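Local structure of pullulanase (Klebsiella oxytoca, 2YOC) at residues Met959-Phe964 with Val980-Lys985; Asp991-Gly996 with Val1053-Gln1058; Leu975-Val980 with Gly996-Ile1001. The protein hydrolyses alpha-1,6-glucosidic linkages in pullulan and related alpha-dextrins, and is a substrate of a type 2 secretion system. All blocks are in the same frame, centred on the assembly; numbering follows the deposited sequence.

The three contacts lie in one antiparallel sheet of the pullulanase-type C-terminal region, with centres 11 to 12 Å apart. The sheet order is 962-965, 975-981, 994-1002, 1050-1057, 1019-1020. Contact 1 joins the first pair of strands, contact 3 the second and contact 2 the third. Contact 1 closes before contact 2 opens, whereas contact 3 alternates along the chain with both, sharing V980 with contact 1 and G996 with contact 2. One calcium ion touches contacts 1 and 2, tying together the chain that leaves strand 975-981, the chain entering 994-1002 and the chain just beyond strand 1050-1057.

Contact 1: residues Met959-Phe964 with Val980-Lys985; sequences MKRVDF and VDDGMK. With CA (calcium ion), chain M.
NH1 of R961 is gripped by two acceptors from consecutive residues, the backbone O of D981 at 2.8 Å and the carboxylate OD1 of D982 at 3.0 Å. The carbonyl oxygen sits at the edge of the guanidinium, close to its plane. The carboxylate comes in more obliquely, using the anti lone pair of OD1, with the two flat groups turned 41° against each other, and this bond is also a salt bridge. With CG anti to its own carbonyl carbon (chi1 -61°) and the chain extended from there to NE, R961 runs alongside the D981 carbonyl, so that CG and CD both pass 3.4 Å from D981 O. Its other terminal nitrogen, NH2, bonds to A988 O.

D982 bridges the arginine and the metal. While OD1 faces the arginine and also accepts from L990 N, OD2 binds the calcium ion at 2.3 Å. The positive charges of R961 and the metal would be expected to stabilise this carboxylate as an anion. D991, L994, Q1058 and S989 complete the ion's protein ligands.

Along the strands, D981 N donates to R961 O over 2.8 Å, and V980 CA makes a CA-H...O contact with the same oxygen. V962 and V980 then pair side by side, pointing the same way, and meet through their CG2 methyls at 3.9 Å. As strand 975-981 gives out, D981 OD1 takes the N-H of G983 from above the carboxylate plane, closing an Asx turn, and accepts from L1066 N as well. The arrangement is that of an antiparallel beta hairpin, strands 962-965 and 975-981, whose open end is stitched by an arginine to a calcium site.

Contact 2: residues Asp991-Gly996 with Val1053-Gln1058; sequences DSRLDG and VLELPQ. With CA (calcium ion), chain M.
Q1058 reaches across to D991 and L994 through a shared calcium ion. D991 O binds the ion at 2.6 Å and L994 O at 2.4 Å, and the amide oxygen OE1 of Q1058 comes to it from the other segment. D982 OD2 and S989 OG are the remaining protein ligands, so two backbone carbonyls, an amide, a hydroxyl and a carboxylate share the metal. Q1058 gets there with CG anti to its backbone N (chi1 -163°) and its chain extended beyond.

The next shell braces these ligands. Q1058 N donates to R993 O at 2.8 Å, holding the base of the glutamine beside the loop. D995 crosses Q1058 at about a right angle, its OD1 packing 3.4 Å from Q1058 CG and accepting from G1063 N. On the loop itself, D991 OD1 holds two backbone N-H groups, that of R993 by its anti lone pair and that of L994 from above the carboxylate plane; the first closes an Asx turn. OD2 of D991 bonds to S947 OG.

Further out, D995 N meets L1056 O at 2.8 Å, nearly along the C=O axis, and L1056 N donates to G996 O. R993, whose chain is bent at chi3 (79°, which sets NE), meets the E1055 carboxylate in a salt bridge whose individual hydrogen bonds are weak; the shortest, from NH1 to OE2, is 2.9 Å. L994 CD2 lies over one face of that guanidinium, toward its rim, and also touches E1055 CB at 3.7 Å. L994 and P1057 form an antiparallel non-hydrogen-bonded pair just before the chain turns a corner at D995. The result is a calcium-binding loop clasped to the end of a neighbouring strand of the C-terminal beta domain.

Contact 3: residues Leu975-Val980 with Gly996-Ile1001; sequences LLVMTV and GLVVAI
M978 and V999 lie side by side and point the same way, at the middle of the second strand pair of a beta meander, strands 962-965, 975-981 and 994-1002, in the antiparallel sheet of the C-terminal region. M978 is selenomethionine. Its chain leaves the backbone extended and then bends at chi3 (67°), which brings CE to 3.8 Å from CG2 of V999. L976 and I1001 join them on this face, meeting through their CB atoms at 4.1 Å, as do V980 and L997. The face turns L976 and I1001 against helix 762-776 and L997 against F950.

V977, T979, V998 and A1000 occupy the opposite face. T979 and V998 also lie side by side, CG2 of T979 4.2 Å from CG2 of V998. V977 divides its methyls, CG1 approaching CG1 of V998 on the diagonal while CG2 faces A1000 CB. F1013 packs on T979 and V998. The residues on both faces are buried.

The backbone ladder is regular: the strands run 167° apart in direction, and six backbone bonds link the pairs L976-I1001, M978-V999 and V980-L997; V999 N to M978 O, for example, is 2.8 Å. CA-H...O contacts fill the intervals, with V977 CA directed at V999 O and V998 CA at M978 O. Consecutive strands are thus zipped together, while the chain between them supplies calcium ligands beyond their end. Outward, D963 and L1054 extend the network through backbone bonds to T979 and V998. T979 OG1, set in the crowded position between its backbone N and carbonyl carbon (chi1 75°), makes a weak hydrogen bond to D963 O.

Contact 1: residues Met959-Phe964 with Val980-Lys985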
HETATM    1  N   MSE B 959       3.130 -18.485 -15.271  1.00 51.49           N
HETATM    2  CA  MSE B 959       1.944 -17.695 -15.007  1.00 52.54           C
HETATM    3  C   MSE B 959       0.625 -18.340 -15.405  1.00 55.57           C
HETATM    4  O   MSE B 959      -0.362 -18.144 -14.698  1.00 57.57           O
HETATM    5  CB  MSE B 959       2.109 -16.328 -15.637  1.00 55.98           C
HETATM    6  CG  MSE B 959       3.267 -15.570 -15.020  1.00 65.81           C
HETATM    7 SE   MSE B 959       3.454 -13.841 -15.801  1.00 77.73          SE
HETATM    8  CE  MSE B 959       1.712 -13.108 -15.196  1.00 76.01           C
ATOM      9  N   LYS B 960       0.610 -19.123 -16.510  1.00 48.74           N
ATOM     10  CA  LYS B 960      -0.559 -19.829 -17.042  1.00 47.36           C
ATOM     11  C   LYS B 960      -0.840 -21.144 -16.330  1.00 55.00           C
ATOM     12  O   LYS B 960      -1.899 -21.738 -16.585  1.00 57.44           O
ATOM     13  CB  LYS B 960      -0.329 -20.169 -18.522  1.00 47.02           C
ATOM     14  CG  LYS B 960      -0.661 -19.050 -19.477  1.00 44.65           C
ATOM     15  CD  LYS B 960      -0.562 -19.472 -20.922  1.00 44.47           C
ATOM     16  CE  LYS B 960       0.518 -18.716 -21.644  1.00 53.14           C
ATOM     17  NZ  LYS B 960       0.307 -18.697 -23.115  1.00 65.67           N
ATOM     18  N   ARG B 961       0.114 -21.646 -15.511  1.00 50.17           N
ATOM     19  CA  ARG B 961       0.013 -22.972 -14.904  1.00 50.02           C
ATOM     20  C   ARG B 961       0.242 -23.043 -13.388  1.00 54.78           C
ATOM     21  O   ARG B 961      -0.304 -23.925 -12.714  1.00 55.76           O
ATOM     22  CB  ARG B 961       1.022 -23.916 -15.601  1.00 48.93           C
ATOM     23  CG  ARG B 961       0.812 -24.123 -17.087  1.00 43.03           C
ATOM     24  CD  ARG B 961       1.913 -24.974 -17.675  1.00 43.62           C
ATOM     25  NE  ARG B 961       1.725 -25.232 -19.103  1.00 49.10           N
ATOM     26  CZ  ARG B 961       1.102 -26.288 -19.589  1.00 62.85           C
ATOM     27  NH1 ARG B 961       0.652 -27.230 -18.778  1.00 53.68           N
ATOM     28  NH2 ARG B 961       0.970 -26.443 -20.897  1.00 50.40           N
ATOM     29  N   VAL B 962       1.115 -22.182 -12.870  1.00 51.30           N
ATOM     30  CA  VAL B 962       1.464 -22.134 -11.451  1.00 51.11           C
ATOM     31  C   VAL B 962       0.569 -21.167 -10.667  1.00 56.38           C
ATOM     32  O   VAL B 962       0.299 -20.033 -11.096  1.00 55.57           O
ATOM     33  CB  VAL B 962       2.964 -21.841 -11.242  1.00 53.72           C
ATOM     34  CG1 VAL B 962       3.307 -21.675  -9.761  1.00 54.47           C
ATOM     35  CG2 VAL B 962       3.819 -22.918 -11.878  1.00 52.39           C
ATOM     36  N   ASP B 963       0.099 -21.663  -9.524  1.00 55.36           N
ATOM     37  CA  ASP B 963      -0.696 -20.971  -8.516  1.00 56.58           C
ATOM     38  C   ASP B 963      -0.465 -21.648  -7.166  1.00 58.90           C
ATOM     39  O   ASP B 963       0.117 -22.740  -7.105  1.00 56.38           O
ATOM     40  CB  ASP B 963      -2.199 -20.896  -8.892  1.00 59.67           C
ATOM     41  CG  ASP B 963      -3.009 -19.749  -8.267  1.00 76.39           C
ATOM     42  OD1 ASP B 963      -2.395 -18.815  -7.683  1.00 80.17           O
ATOM     43  OD2 ASP B 963      -4.242 -19.758  -8.401  1.00 83.83           O
ATOM     44  N   PHE B 964      -0.897 -20.972  -6.087  1.00 57.34           N
ATOM     45  CA  PHE B 964      -0.747 -21.418  -4.708  1.00 56.80           C
ATOM     46  C   PHE B 964      -2.035 -21.341  -3.947  1.00 63.65           C
ATOM     47  O   PHE B 964      -2.859 -20.446  -4.190  1.00 61.78           O
ATOM     48  CB  PHE B 964       0.285 -20.558  -3.970  1.00 56.78           C
ATOM     49  CG  PHE B 964       1.662 -20.541  -4.570  1.00 56.09           C
ATOM     50  CD1 PHE B 964       2.610 -21.481  -4.197  1.00 58.15           C
ATOM     51  CD2 PHE B 964       2.025 -19.565  -5.485  1.00 57.70           C
ATOM     52  CE1 PHE B 964       3.901 -21.444  -4.723  1.00 58.42           C
ATOM     53  CE2 PHE B 964       3.313 -19.538  -6.027  1.00 59.75           C
ATOM     54  CZ  PHE B 964       4.236 -20.486  -5.650  1.00 57.55           C
ATOM     55  N   VAL B 980       0.408 -26.912 -10.106  1.00 51.19           N
ATOM     56  CA  VAL B 980       0.912 -26.752 -11.479  1.00 48.45           C
ATOM     57  C   VAL B 980      -0.060 -27.411 -12.448  1.00 53.07           C
ATOM     58  O   VAL B 980      -0.264 -28.623 -12.389  1.00 55.02           O
ATOM     59  CB  VAL B 980       2.369 -27.237 -11.697  1.00 49.90           C
ATOM     60  CG1 VAL B 980       2.831 -26.908 -13.116  1.00 48.49           C
ATOM     61  CG2 VAL B 980       3.326 -26.622 -10.661  1.00 49.29           C
ATOM     62  N   ASP B 981      -0.658 -26.613 -13.340  1.00 45.63           N
ATOM     63  CA  ASP B 981      -1.647 -27.077 -14.294  1.00 43.10           C
ATOM     64  C   ASP B 981      -1.045 -27.718 -15.528  1.00 49.01           C
ATOM     65  O   ASP B 981      -0.069 -27.217 -16.082  1.00 49.04           O
ATOM     66  CB  ASP B 981      -2.587 -25.925 -14.714  1.00 43.56           C
ATOM     67  CG  ASP B 981      -3.917 -26.386 -15.291  1.00 53.27           C
ATOM     68  OD1 ASP B 981      -4.275 -27.553 -15.083  1.00 53.43           O
ATOM     69  OD2 ASP B 981      -4.612 -25.567 -15.940  1.00 62.36           O
ATOM     70  N   ASP B 982      -1.657 -28.829 -15.980  1.00 46.03           N
ATOM     71  CA  ASP B 982      -1.380 -29.479 -17.248  1.00 44.38           C
ATOM     72  C   ASP B 982      -2.708 -29.680 -17.951  1.00 50.28           C
ATOM     73  O   ASP B 982      -2.774 -30.295 -19.026  1.00 51.90           O
ATOM     74  CB  ASP B 982      -0.574 -30.767 -17.113  1.00 46.17           C
ATOM     75  CG  ASP B 982       0.201 -31.121 -18.392  1.00 61.52           C
ATOM     76  OD1 ASP B 982       0.720 -30.184 -19.069  1.00 61.59           O
ATOM     77  OD2 ASP B 982       0.283 -32.323 -18.723  1.00 69.49           O
ATOM     78  N   GLY B 983      -3.759 -29.102 -17.354  1.00 46.42           N
ATOM     79  CA  GLY B 983      -5.124 -29.117 -17.864  1.00 46.39           C
ATOM     80  C   GLY B 983      -5.320 -28.301 -19.130  1.00 49.87           C
ATOM     81  O   GLY B 983      -4.516 -27.439 -19.473  1.00 49.41           O
HETATM   82  N   MSE B 984      -6.404 -28.574 -19.828  1.00 46.80           N
HETATM   83  CA  MSE B 984      -6.832 -27.951 -21.078  1.00 46.50           C
HETATM   84  C   MSE B 984      -6.783 -26.396 -21.095  1.00 54.76           C
HETATM   85  O   MSE B 984      -6.551 -25.798 -22.154  1.00 56.31           O
HETATM   86  CB  MSE B 984      -8.203 -28.544 -21.514  1.00 47.77           C
HETATM   87  CG  MSE B 984      -9.422 -27.657 -21.374  1.00 54.35           C
HETATM   88 SE   MSE B 984     -11.073 -28.604 -21.734  1.00 62.98          SE
HETATM   89  CE  MSE B 984     -11.845 -28.399 -19.966  1.00 61.79           C
ATOM     90  N   LYS B 985      -7.005 -25.751 -19.937  1.00 49.69           N
ATOM     91  CA  LYS B 985      -7.039 -24.316 -19.911  1.00 48.58           C
ATOM     92  C   LYS B 985      -5.655 -23.721 -19.948  1.00 55.62           C
ATOM     93  O   LYS B 985      -5.525 -22.555 -20.325  1.00 58.75           O
ATOM     94  CB  LYS B 985      -7.889 -23.806 -18.741  1.00 50.22           C
ATOM     95  CG  LYS B 985      -9.337 -23.616 -19.114  1.00 48.46           C
ATOM     96  CD  LYS B 985     -10.201 -23.643 -17.885  1.00 58.73           C
ATOM     97  CE  LYS B 985     -10.809 -22.295 -17.611  1.00 69.22           C
ATOM     98  NZ  LYS B 985     -12.291 -22.297 -17.824  1.00 74.63           N
TER
HETATM   99 CA    CA M2077      -1.285 -33.779 -19.507  1.00 78.85          CA

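Contact 2: residues Asp991-Gly996 with Val1053-Gln1058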
ATOM      1  N   ASP B 991       2.971 -33.250 -19.615  1.00 51.48           N
ATOM      2  CA  ASP B 991       3.202 -34.568 -19.027  1.00 52.34           C
ATOM      3  C   ASP B 991       2.075 -35.484 -19.530  1.00 57.74           C
ATOM      4  O   ASP B 991       0.900 -35.212 -19.294  1.00 58.62           O
ATOM      5  CB  ASP B 991       3.220 -34.474 -17.483  1.00 54.82           C
ATOM      6  CG  ASP B 991       3.842 -35.653 -16.751  1.00 75.89           C
ATOM      7  OD1 ASP B 991       3.513 -36.811 -17.097  1.00 80.93           O
ATOM      8  OD2 ASP B 991       4.605 -35.418 -15.785  1.00 79.30           O
ATOM      9  N   SER B 992       2.428 -36.533 -20.262  1.00 54.88           N
ATOM     10  CA  SER B 992       1.446 -37.464 -20.854  1.00 55.46           C
ATOM     11  C   SER B 992       0.772 -38.317 -19.808  1.00 61.11           C
ATOM     12  O   SER B 992      -0.265 -38.912 -20.085  1.00 62.52           O
ATOM     13  CB  SER B 992       2.116 -38.381 -21.869  1.00 57.83           C
ATOM     14  OG  SER B 992       3.144 -39.127 -21.232  1.00 68.02           O
ATOM     15  N   ARG B 993       1.382 -38.417 -18.632  1.00 57.20           N
ATOM     16  CA  ARG B 993       0.878 -39.213 -17.535  1.00 58.22           C
ATOM     17  C   ARG B 993      -0.005 -38.368 -16.587  1.00 65.02           C
ATOM     18  O   ARG B 993      -0.998 -38.887 -16.081  1.00 65.20           O
ATOM     19  CB  ARG B 993       2.077 -39.904 -16.837  1.00 58.83           C
ATOM     20  CG  ARG B 993       1.876 -40.369 -15.382  1.00 77.01           C
ATOM     21  CD  ARG B 993       3.144 -40.981 -14.800  1.00 80.95           C
ATOM     22  NE  ARG B 993       4.097 -39.957 -14.388  1.00 89.78           N
ATOM     23  CZ  ARG B 993       4.219 -39.510 -13.143  1.00106.78           C
ATOM     24  NH1 ARG B 993       3.459 -40.006 -12.176  1.00 97.76           N
ATOM     25  NH2 ARG B 993       5.107 -38.569 -12.854  1.00 92.70           N
ATOM     26  N   LEU B 994       0.342 -37.062 -16.382  1.00 63.14           N
ATOM     27  CA  LEU B 994      -0.369 -36.149 -15.452  1.00 62.66           C
ATOM     28  C   LEU B 994      -1.255 -35.080 -16.100  1.00 65.22           C
ATOM     29  O   LEU B 994      -1.077 -34.744 -17.275  1.00 63.35           O
ATOM     30  CB  LEU B 994       0.591 -35.492 -14.421  1.00 61.15           C
ATOM     31  CG  LEU B 994       1.558 -36.412 -13.680  1.00 64.92           C
ATOM     32  CD1 LEU B 994       2.386 -35.646 -12.696  1.00 64.67           C
ATOM     33  CD2 LEU B 994       0.848 -37.555 -12.980  1.00 66.62           C
ATOM     34  N   ASP B 995      -2.219 -34.564 -15.305  1.00 61.42           N
ATOM     35  CA  ASP B 995      -3.155 -33.490 -15.641  1.00 61.44           C
ATOM     36  C   ASP B 995      -2.782 -32.269 -14.805  1.00 65.64           C
ATOM     37  O   ASP B 995      -3.189 -31.160 -15.125  1.00 66.09           O
ATOM     38  CB  ASP B 995      -4.599 -33.896 -15.303  1.00 64.15           C
ATOM     39  CG  ASP B 995      -5.532 -34.180 -16.477  1.00 73.67           C
ATOM     40  OD1 ASP B 995      -5.132 -33.910 -17.646  1.00 73.89           O
ATOM     41  OD2 ASP B 995      -6.674 -34.666 -16.229  1.00 78.44           O
ATOM     42  N   GLY B 996      -2.017 -32.497 -13.741  1.00 60.99           N
ATOM     43  CA  GLY B 996      -1.595 -31.468 -12.807  1.00 59.80           C
ATOM     44  C   GLY B 996      -0.741 -31.994 -11.674  1.00 63.56           C
ATOM     45  O   GLY B 996      -0.618 -33.209 -11.495  1.00 64.08           O
ATOM     46  N   VAL B1053       4.389 -34.706  -2.900  1.00 57.32           N
ATOM     47  CA  VAL B1053       4.133 -34.364  -4.292  1.00 56.01           C
ATOM     48  C   VAL B1053       2.865 -35.126  -4.639  1.00 62.36           C
ATOM     49  O   VAL B1053       2.895 -36.354  -4.770  1.00 63.44           O
ATOM     50  CB  VAL B1053       5.311 -34.671  -5.258  1.00 58.10           C
ATOM     51  CG1 VAL B1053       4.908 -34.419  -6.696  1.00 56.81           C
ATOM     52  CG2 VAL B1053       6.540 -33.844  -4.903  1.00 57.59           C
ATOM     53  N   LEU B1054       1.733 -34.418  -4.663  1.00 58.63           N
ATOM     54  CA  LEU B1054       0.466 -35.055  -4.980  1.00 59.63           C
ATOM     55  C   LEU B1054       0.244 -34.837  -6.460  1.00 66.88           C
ATOM     56  O   LEU B1054       0.353 -33.704  -6.944  1.00 67.87           O
ATOM     57  CB  LEU B1054      -0.705 -34.485  -4.148  1.00 60.23           C
ATOM     58  CG  LEU B1054      -0.728 -34.673  -2.603  1.00 64.11           C
ATOM     59  CD1 LEU B1054       0.176 -35.790  -2.129  1.00 63.22           C
ATOM     60  CD2 LEU B1054      -0.359 -33.407  -1.917  1.00 66.73           C
ATOM     61  N   GLU B1055       0.018 -35.926  -7.193  1.00 63.18           N
ATOM     62  CA  GLU B1055      -0.165 -35.852  -8.627  1.00 63.17           C
ATOM     63  C   GLU B1055      -1.568 -36.201  -9.059  1.00 69.49           C
ATOM     64  O   GLU B1055      -2.191 -37.102  -8.490  1.00 70.34           O
ATOM     65  CB  GLU B1055       0.897 -36.665  -9.389  1.00 63.97           C
ATOM     66  CG  GLU B1055       1.513 -37.828  -8.632  1.00 73.55           C
ATOM     67  CD  GLU B1055       2.577 -38.579  -9.404  1.00 95.72           C
ATOM     68  OE1 GLU B1055       3.470 -37.910  -9.976  1.00 63.77           O
ATOM     69  OE2 GLU B1055       2.525 -39.832  -9.430  1.00 99.79           O
ATOM     70  N   LEU B1056      -2.059 -35.465 -10.074  1.00 66.00           N
ATOM     71  CA  LEU B1056      -3.377 -35.601 -10.681  1.00 66.92           C
ATOM     72  C   LEU B1056      -3.220 -36.465 -11.948  1.00 71.61           C
ATOM     73  O   LEU B1056      -2.792 -35.954 -12.991  1.00 71.82           O
ATOM     74  CB  LEU B1056      -3.895 -34.211 -11.064  1.00 66.87           C
ATOM     75  CG  LEU B1056      -5.358 -33.896 -10.849  1.00 72.93           C
ATOM     76  CD1 LEU B1056      -5.690 -32.569 -11.485  1.00 73.70           C
ATOM     77  CD2 LEU B1056      -6.273 -34.962 -11.451  1.00 76.88           C
ATOM     78  N   PRO B1057      -3.530 -37.778 -11.897  1.00 67.61           N
ATOM     79  CA  PRO B1057      -3.311 -38.609 -13.104  1.00 66.32           C
ATOM     80  C   PRO B1057      -4.245 -38.267 -14.248  1.00 67.26           C
ATOM     81  O   PRO B1057      -5.406 -37.912 -14.024  1.00 69.24           O
ATOM     82  CB  PRO B1057      -3.479 -40.044 -12.602  1.00 68.73           C
ATOM     83  CG  PRO B1057      -4.339 -39.913 -11.361  1.00 74.17           C
ATOM     84  CD  PRO B1057      -4.055 -38.569 -10.760  1.00 69.27           C
ATOM     85  N   GLN B1058      -3.711 -38.315 -15.458  1.00 59.31           N
ATOM     86  CA  GLN B1058      -4.439 -38.015 -16.678  1.00 58.58           C
ATOM     87  C   GLN B1058      -5.201 -39.224 -17.115  1.00 62.75           C
ATOM     88  O   GLN B1058      -4.670 -40.340 -17.089  1.00 62.87           O
ATOM     89  CB  GLN B1058      -3.474 -37.565 -17.795  1.00 59.18           C
ATOM     90  CG  GLN B1058      -4.173 -36.851 -18.953  1.00 68.77           C
ATOM     91  CD  GLN B1058      -3.332 -36.830 -20.191  1.00 80.80           C
ATOM     92  OE1 GLN B1058      -2.245 -36.248 -20.228  1.00 76.53           O
ATOM     93  NE2 GLN B1058      -3.830 -37.452 -21.241  1.00 75.90           N
TER
HETATM   94 CA    CA M2077      -1.285 -33.779 -19.507  1.00 78.85          CA

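Contact 3: residues Leu975-Val980 with Gly996-Ile1001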
ATOM      1  N   LEU B 975       2.813 -23.825   5.948  1.00 69.61           N
ATOM      2  CA  LEU B 975       2.231 -24.656   4.912  1.00 67.69           C
ATOM      3  C   LEU B 975       2.381 -23.972   3.557  1.00 70.57           C
ATOM      4  O   LEU B 975       1.834 -22.884   3.324  1.00 70.83           O
ATOM      5  CB  LEU B 975       0.776 -24.979   5.222  1.00 68.11           C
ATOM      6  CG  LEU B 975       0.120 -26.042   4.363  1.00 70.52           C
ATOM      7  CD1 LEU B 975       0.640 -27.408   4.728  1.00 70.88           C
ATOM      8  CD2 LEU B 975      -1.389 -25.993   4.527  1.00 70.00           C
ATOM      9  N   LEU B 976       3.177 -24.597   2.679  1.00 63.77           N
ATOM     10  CA  LEU B 976       3.415 -24.104   1.330  1.00 60.21           C
ATOM     11  C   LEU B 976       2.778 -25.082   0.374  1.00 58.76           C
ATOM     12  O   LEU B 976       3.143 -26.258   0.343  1.00 55.94           O
ATOM     13  CB  LEU B 976       4.917 -23.921   1.050  1.00 59.13           C
ATOM     14  CG  LEU B 976       5.621 -22.892   1.923  1.00 62.94           C
ATOM     15  CD1 LEU B 976       7.090 -23.213   2.063  1.00 62.08           C
ATOM     16  CD2 LEU B 976       5.401 -21.484   1.410  1.00 65.83           C
ATOM     17  N   VAL B 977       1.751 -24.610  -0.338  1.00 55.08           N
ATOM     18  CA  VAL B 977       0.973 -25.430  -1.262  1.00 54.90           C
ATOM     19  C   VAL B 977       1.018 -24.827  -2.661  1.00 62.73           C
ATOM     20  O   VAL B 977       0.466 -23.741  -2.883  1.00 64.63           O
ATOM     21  CB  VAL B 977      -0.468 -25.707  -0.747  1.00 57.56           C
ATOM     22  CG1 VAL B 977      -1.296 -26.427  -1.797  1.00 57.51           C
ATOM     23  CG2 VAL B 977      -0.442 -26.528   0.540  1.00 57.45           C
HETATM   24  N   MSE B 978       1.696 -25.527  -3.603  1.00 57.50           N
HETATM   25  CA  MSE B 978       1.841 -25.074  -4.983  1.00 55.45           C
HETATM   26  C   MSE B 978       1.117 -25.992  -5.923  1.00 58.84           C
HETATM   27  O   MSE B 978       1.268 -27.207  -5.817  1.00 59.61           O
HETATM   28  CB  MSE B 978       3.323 -24.991  -5.365  1.00 56.86           C
HETATM   29  CG  MSE B 978       3.573 -24.281  -6.704  1.00 63.82           C
HETATM   30 SE   MSE B 978       5.462 -24.062  -7.143  1.00 71.73          SE
HETATM   31  CE  MSE B 978       5.964 -25.906  -7.394  1.00 67.36           C
ATOM     32  N   THR B 979       0.351 -25.418  -6.862  1.00 53.90           N
ATOM     33  CA  THR B 979      -0.370 -26.198  -7.857  1.00 54.02           C
ATOM     34  C   THR B 979       0.169 -25.872  -9.257  1.00 57.89           C
ATOM     35  O   THR B 979       0.395 -24.698  -9.547  1.00 58.91           O
ATOM     36  CB  THR B 979      -1.907 -26.020  -7.742  1.00 61.23           C
ATOM     37  OG1 THR B 979      -2.306 -24.755  -8.250  1.00 65.54           O
ATOM     38  CG2 THR B 979      -2.440 -26.228  -6.340  1.00 53.11           C
ATOM     39  N   VAL B 980       0.408 -26.912 -10.106  1.00 51.19           N
ATOM     40  CA  VAL B 980       0.912 -26.752 -11.479  1.00 48.45           C
ATOM     41  C   VAL B 980      -0.060 -27.411 -12.448  1.00 53.07           C
ATOM     42  O   VAL B 980      -0.264 -28.623 -12.389  1.00 55.02           O
ATOM     43  CB  VAL B 980       2.369 -27.237 -11.697  1.00 49.90           C
ATOM     44  CG1 VAL B 980       2.831 -26.908 -13.116  1.00 48.49           C
ATOM     45  CG2 VAL B 980       3.326 -26.622 -10.661  1.00 49.29           C
ATOM     46  N   GLY B 996      -2.017 -32.497 -13.741  1.00 60.99           N
ATOM     47  CA  GLY B 996      -1.595 -31.468 -12.807  1.00 59.80           C
ATOM     48  C   GLY B 996      -0.741 -31.994 -11.674  1.00 63.56           C
ATOM     49  O   GLY B 996      -0.618 -33.209 -11.495  1.00 64.08           O
ATOM     50  N   LEU B 997      -0.152 -31.069 -10.892  1.00 59.32           N
ATOM     51  CA  LEU B 997       0.752 -31.340  -9.762  1.00 58.05           C
ATOM     52  C   LEU B 997       0.450 -30.512  -8.533  1.00 60.36           C
ATOM     53  O   LEU B 997       0.063 -29.343  -8.640  1.00 58.09           O
ATOM     54  CB  LEU B 997       2.188 -30.993 -10.181  1.00 57.22           C
ATOM     55  CG  LEU B 997       3.283 -31.982  -9.883  1.00 61.60           C
ATOM     56  CD1 LEU B 997       2.720 -33.386  -9.600  1.00 62.45           C
ATOM     57  CD2 LEU B 997       4.274 -32.023 -11.031  1.00 60.36           C
ATOM     58  N   VAL B 998       0.720 -31.100  -7.355  1.00 57.75           N
ATOM     59  CA  VAL B 998       0.599 -30.415  -6.062  1.00 58.02           C
ATOM     60  C   VAL B 998       1.877 -30.626  -5.246  1.00 62.48           C
ATOM     61  O   VAL B 998       2.281 -31.771  -5.013  1.00 63.77           O
ATOM     62  CB  VAL B 998      -0.685 -30.732  -5.240  1.00 62.33           C
ATOM     63  CG1 VAL B 998      -0.675 -30.009  -3.905  1.00 61.85           C
ATOM     64  CG2 VAL B 998      -1.942 -30.362  -6.010  1.00 63.04           C
ATOM     65  N   VAL B 999       2.515 -29.529  -4.833  1.00 57.05           N
ATOM     66  CA  VAL B 999       3.663 -29.593  -3.954  1.00 57.13           C
ATOM     67  C   VAL B 999       3.172 -29.079  -2.593  1.00 64.30           C
ATOM     68  O   VAL B 999       2.682 -27.945  -2.483  1.00 63.43           O
ATOM     69  CB  VAL B 999       4.900 -28.820  -4.468  1.00 60.28           C
ATOM     70  CG1 VAL B 999       6.045 -28.869  -3.454  1.00 60.13           C
ATOM     71  CG2 VAL B 999       5.368 -29.353  -5.812  1.00 59.48           C
ATOM     72  N   ALA B1000       3.268 -29.926  -1.571  1.00 63.68           N
ATOM     73  CA  ALA B1000       2.870 -29.529  -0.235  1.00 65.86           C
ATOM     74  C   ALA B1000       4.048 -29.660   0.701  1.00 70.28           C
ATOM     75  O   ALA B1000       4.651 -30.723   0.789  1.00 69.10           O
ATOM     76  CB  ALA B1000       1.688 -30.351   0.244  1.00 68.17           C
ATOM     77  N   ILE B1001       4.422 -28.543   1.332  1.00 67.84           N
ATOM     78  CA  ILE B1001       5.521 -28.477   2.280  1.00 68.02           C
ATOM     79  C   ILE B1001       4.943 -28.024   3.612  1.00 73.41           C
ATOM     80  O   ILE B1001       4.505 -26.872   3.722  1.00 73.85           O
ATOM     81  CB  ILE B1001       6.644 -27.527   1.777  1.00 70.43           C
ATOM     82  CG1 ILE B1001       7.233 -28.013   0.434  1.00 69.85           C
ATOM     83  CG2 ILE B1001       7.748 -27.328   2.845  1.00 70.64           C
ATOM     84  CD1 ILE B1001       8.002 -26.939  -0.326  1.00 79.13           C
TER